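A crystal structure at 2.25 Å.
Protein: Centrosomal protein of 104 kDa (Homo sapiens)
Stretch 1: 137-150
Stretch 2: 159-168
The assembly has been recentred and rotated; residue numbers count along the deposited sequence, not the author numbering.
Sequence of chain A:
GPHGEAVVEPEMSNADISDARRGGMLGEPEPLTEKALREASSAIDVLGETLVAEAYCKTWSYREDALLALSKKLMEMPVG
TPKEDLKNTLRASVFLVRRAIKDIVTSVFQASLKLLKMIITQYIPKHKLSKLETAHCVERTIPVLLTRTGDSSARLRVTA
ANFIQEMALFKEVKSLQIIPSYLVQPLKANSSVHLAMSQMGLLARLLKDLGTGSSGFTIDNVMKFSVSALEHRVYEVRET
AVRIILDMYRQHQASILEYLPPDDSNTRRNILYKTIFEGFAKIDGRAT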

# COMPACT_ATOMS: atom_id res chain seq x y z
N CYS A 137 -7.01 9.61 0.37
CA CYS A 137 -7.42 8.20 0.47
C CYS A 137 -6.23 7.26 0.41
O CYS A 137 -6.10 6.35 1.23
CB CYS A 137 -8.39 7.84 -0.66
SG CYS A 137 -9.97 8.70 -0.58
N VAL A 138 -5.36 7.51 -0.56
CA VAL A 138 -4.19 6.67 -0.78
C VAL A 138 -3.19 6.76 0.38
O VAL A 138 -2.75 5.73 0.90
CB VAL A 138 -3.53 7.01 -2.13
CG1 VAL A 138 -2.17 6.34 -2.28
CG2 VAL A 138 -4.44 6.60 -3.28
N GLU A 139 -2.85 7.98 0.80
CA GLU A 139 -1.84 8.20 1.86
C GLU A 139 -2.25 7.65 3.23
O GLU A 139 -1.40 7.19 3.99
CB GLU A 139 -1.48 9.69 1.99
CG GLU A 139 -0.75 10.26 0.78
CD GLU A 139 -0.72 11.79 0.74
OE1 GLU A 139 -1.72 12.42 1.13
OE2 GLU A 139 0.30 12.37 0.28
N ARG A 140 -3.54 7.71 3.54
CA ARG A 140 -4.04 7.21 4.82
C ARG A 140 -4.24 5.69 4.88
O ARG A 140 -4.29 5.15 5.99
CB ARG A 140 -5.36 7.90 5.18
CG ARG A 140 -5.28 9.41 5.37
CD ARG A 140 -4.32 9.81 6.48
NE ARG A 140 -4.74 9.34 7.80
CZ ARG A 140 -3.96 9.28 8.88
NH1 ARG A 140 -2.67 9.61 8.83
NH2 ARG A 140 -4.47 8.86 10.03
N THR A 141 -4.36 5.02 3.73
CA THR A 141 -4.67 3.59 3.68
C THR A 141 -3.54 2.69 3.22
O THR A 141 -3.39 1.59 3.76
CB THR A 141 -5.90 3.31 2.79
OG1 THR A 141 -5.64 3.74 1.45
CG2 THR A 141 -7.12 4.02 3.34
N ILE A 142 -2.74 3.12 2.24
CA ILE A 142 -1.71 2.23 1.67
C ILE A 142 -0.66 1.75 2.68
O ILE A 142 -0.33 0.56 2.68
CB ILE A 142 -1.05 2.79 0.35
CG1 ILE A 142 -0.07 1.79 -0.28
CG2 ILE A 142 -0.18 4.01 0.56
CD1 ILE A 142 -0.67 0.47 -0.66
N PRO A 143 -0.16 2.64 3.57
CA PRO A 143 0.82 2.16 4.56
C PRO A 143 0.27 1.11 5.52
O PRO A 143 0.98 0.18 5.90
CB PRO A 143 1.21 3.44 5.32
CG PRO A 143 0.78 4.57 4.45
CD PRO A 143 -0.46 4.07 3.79
N VAL A 144 -1.00 1.25 5.89
CA VAL A 144 -1.66 0.29 6.78
C VAL A 144 -1.91 -1.02 6.03
O VAL A 144 -1.79 -2.11 6.59
CB VAL A 144 -2.98 0.86 7.33
CG1 VAL A 144 -3.63 -0.13 8.28
CG2 VAL A 144 -2.73 2.18 8.05
N LEU A 145 -2.26 -0.90 4.75
CA LEU A 145 -2.46 -2.06 3.90
C LEU A 145 -1.16 -2.84 3.65
O LEU A 145 -1.18 -4.07 3.58
CB LEU A 145 -3.10 -1.63 2.58
CG LEU A 145 -3.89 -2.65 1.76
CD1 LEU A 145 -4.85 -3.49 2.58
CD2 LEU A 145 -4.65 -1.91 0.68
N LEU A 146 -0.03 -2.12 3.55
CA LEU A 146 1.29 -2.76 3.44
C LEU A 146 1.67 -3.58 4.67
O LEU A 146 2.32 -4.60 4.53
CB LEU A 146 2.41 -1.75 3.15
CG LEU A 146 2.65 -1.35 1.69
CD1 LEU A 146 3.62 -0.18 1.65
CD2 LEU A 146 3.17 -2.52 0.86
N THR A 147 1.29 -3.12 5.86
CA THR A 147 1.48 -3.91 7.09
C THR A 147 0.74 -5.26 7.03
O THR A 147 1.27 -6.26 7.49
CB THR A 147 1.06 -3.17 8.38
OG1 THR A 147 -0.28 -2.70 8.26
CG2 THR A 147 2.00 -2.00 8.66
N ARG A 148 -0.46 -5.28 6.42
CA ARG A 148 -1.20 -6.54 6.23
C ARG A 148 -0.57 -7.51 5.21
O ARG A 148 -0.95 -8.69 5.18
CB ARG A 148 -2.67 -6.29 5.83
CG ARG A 148 -3.53 -5.49 6.81
CD ARG A 148 -3.44 -5.94 8.27
NE ARG A 148 -3.83 -7.33 8.51
CZ ARG A 148 -5.08 -7.79 8.68
NH1 ARG A 148 -6.14 -6.99 8.62
NH2 ARG A 148 -5.27 -9.08 8.92
N THR A 149 0.36 -7.04 4.37
CA THR A 149 1.14 -7.95 3.51
C THR A 149 2.23 -8.70 4.29
O THR A 149 2.89 -9.57 3.72
CB THR A 149 1.76 -7.24 2.29
OG1 THR A 149 2.73 -6.28 2.71
CG2 THR A 149 0.72 -6.55 1.43
N GLY A 150 2.45 -8.36 5.56
CA GLY A 150 3.24 -9.19 6.48
C GLY A 150 2.43 -10.08 7.43
O GLY A 150 2.96 -10.53 8.43
N THR A 159 -4.38 -11.05 -0.86
CA THR A 159 -5.51 -10.11 -1.02
C THR A 159 -5.05 -8.66 -0.86
O THR A 159 -5.42 -7.80 -1.65
CB THR A 159 -6.65 -10.41 -0.03
OG1 THR A 159 -7.07 -11.76 -0.17
CG2 THR A 159 -7.86 -9.50 -0.27
N ALA A 160 -4.25 -8.42 0.17
CA ALA A 160 -3.70 -7.09 0.43
C ALA A 160 -2.79 -6.62 -0.71
O ALA A 160 -2.96 -5.51 -1.21
CB ALA A 160 -2.93 -7.08 1.74
N ALA A 161 -1.88 -7.50 -1.15
CA ALA A 161 -0.95 -7.17 -2.24
C ALA A 161 -1.67 -6.93 -3.56
O ALA A 161 -1.39 -5.95 -4.25
CB ALA A 161 0.10 -8.26 -2.40
N ASN A 162 -2.61 -7.81 -3.91
CA ASN A 162 -3.41 -7.61 -5.13
C ASN A 162 -4.18 -6.29 -5.12
O ASN A 162 -4.26 -5.63 -6.17
CB ASN A 162 -4.38 -8.78 -5.35
CG ASN A 162 -3.69 -10.05 -5.85
OD1 ASN A 162 -2.55 -10.02 -6.33
ND2 ASN A 162 -4.39 -11.17 -5.76
N PHE A 163 -4.72 -5.88 -3.97
CA PHE A 163 -5.44 -4.60 -3.88
C PHE A 163 -4.52 -3.40 -4.10
O PHE A 163 -4.92 -2.43 -4.75
CB PHE A 163 -6.18 -4.44 -2.54
CG PHE A 163 -7.11 -3.24 -2.52
CD1 PHE A 163 -8.41 -3.32 -3.01
CD2 PHE A 163 -6.68 -2.01 -2.03
CE1 PHE A 163 -9.26 -2.21 -3.00
CE2 PHE A 163 -7.51 -0.90 -2.02
CZ PHE A 163 -8.80 -1.00 -2.50
N ILE A 164 -3.30 -3.46 -3.56
CA ILE A 164 -2.31 -2.39 -3.72
C ILE A 164 -1.93 -2.24 -5.20
O ILE A 164 -1.87 -1.13 -5.73
CB ILE A 164 -1.04 -2.65 -2.86
CG1 ILE A 164 -1.40 -2.58 -1.37
CG2 ILE A 164 0.06 -1.64 -3.19
CD1 ILE A 164 -0.29 -2.99 -0.42
N GLN A 165 -1.72 -3.38 -5.86
CA GLN A 165 -1.46 -3.44 -7.30
C GLN A 165 -2.63 -2.88 -8.12
O GLN A 165 -2.43 -2.12 -9.07
CB GLN A 165 -1.12 -4.88 -7.69
CG GLN A 165 -0.15 -5.09 -8.83
CD GLN A 165 0.14 -6.57 -9.06
OE1 GLN A 165 0.33 -7.33 -8.10
NE2 GLN A 165 0.17 -6.99 -10.32
N GLU A 166 -3.86 -3.22 -7.72
CA GLU A 166 -5.08 -2.72 -8.33
C GLU A 166 -5.20 -1.19 -8.23
O GLU A 166 -5.53 -0.52 -9.22
CB GLU A 166 -6.30 -3.38 -7.68
CG GLU A 166 -7.55 -3.43 -8.53
CD GLU A 166 -8.70 -4.15 -7.85
OE1 GLU A 166 -8.46 -5.11 -7.07
OE2 GLU A 166 -9.87 -3.74 -8.08
N MSE A 167 -4.92 -0.63 -7.05
CA MSE A 167 -4.98 0.83 -6.84
C MSE A 167 -3.87 1.54 -7.56
O MSE A 167 -4.10 2.58 -8.16
CB MSE A 167 -4.89 1.27 -5.37
CG MSE A 167 -6.10 1.11 -4.47
SE MSE A 167 -5.76 2.32 -2.94
CE MSE A 167 -4.17 1.48 -2.13
N ALA A 168 -2.66 0.98 -7.53
CA ALA A 168 -1.51 1.56 -8.23
C ALA A 168 -1.73 1.78 -9.73
O ALA A 168 -1.11 2.68 -10.33
CB ALA A 168 -0.26 0.72 -8.01

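The helical part of the first stretch runs roughly antiparallel to the helix of the second, in the same chain. The angle between their N-to-C directions is 149°, and the axes approach to 9.4 Å. In this antiparallel register, Val-138 lies across from Met-167, Ile-142 from Ile-164, and Thr-149 from Ala-160. The CA atoms of Ile-142 and Ile-164 are 7.1 Å apart, and those of Thr-149 and Ala-160 are 5.8 Å apart. The CA atoms of Val-138 and Met-167 are wider apart, at 8.5 Å.

The first helix is kinked near Pro-143. A proline nitrogen has no hydrogen to donate, so it cannot bond to the turn before. The N of Val-144 also lacks such a bond. The regular pattern resumes at Leu-145, whose N donates to Thr-141 O at 2.9 Å. The second helix is regular throughout.

No hydrogen bond crosses between the stretches. The contact is made by van der Waals packing, mostly of apolar side chains, and it buries 433 Å² in total. Three residues cover the most surface: Ile-164, Leu-145 and Met-167. All three direct their CA-to-CB bonds toward the other stretch.

Ile-164 has the largest covered area. Its closest partner is Ile-142. The CA-to-CB bond of Ile-142 points sideways, but its end comes nearer, and Ile-142 CD1 reaches 3.2 Å from Ile-164 CG1. This is a tight contact for two aliphatic carbons. Ile-164 CD1 also lies 3.7 Å from Leu-146 CD2 and 4.1 Å from Thr-149 CG2. The CA-to-CB bond of Leu-146 points away from the partner helix, but its end comes nearer to make this contact.

Leu-145 reaches several residues of the second helix. Leu-145 CD2 sits 3.4 Å from Phe-163 CD2, approaching the ring obliquely. Leu-145 CD2 is also 3.9 Å from Ile-164 CG1 and 4.4 Å from Met-167 CE. Leu-145 CD1 is 4.2 Å from Ala-160 CB. Leu-145 thus spans the second helix from Ala-160 to Met-167.

Met-167 is a selenomethionine. Met-167 CE lies 3.9 Å from Ile-142 CD1, and Met-167 SE lies 4.5 Å from Val-138 CG2. Thr-141 is nearby, with Thr-141 OG1 4.5 Å from Met-167 CE. That hydroxyl is already used within its own helix: Thr-141 OG1 donates to Cys-137 O at 2.7 Å.

At the other end, the small side chain of Ala-160 accompanies the shortest CA spacing in the register. Ala-160 CB is 3.7 Å from Thr-149 CG2 and 4.2 Å from Arg-148 CB. Thr-149 presents its methyl to the second helix, and Thr-149 CG2 also comes to 3.8 Å from Ala-161 N. Its hydroxyl turns back instead, and Thr-149 OG1 donates to Leu-146 O at 2.5 Å. The threonine can therefore pack as an apolar residue while its polar group is satisfied. Arg-148 contributes little here. Its CA-to-CB bond points toward the second helix, but its end leads away, and NH1 is hydrogen-bonded elsewhere in the structure.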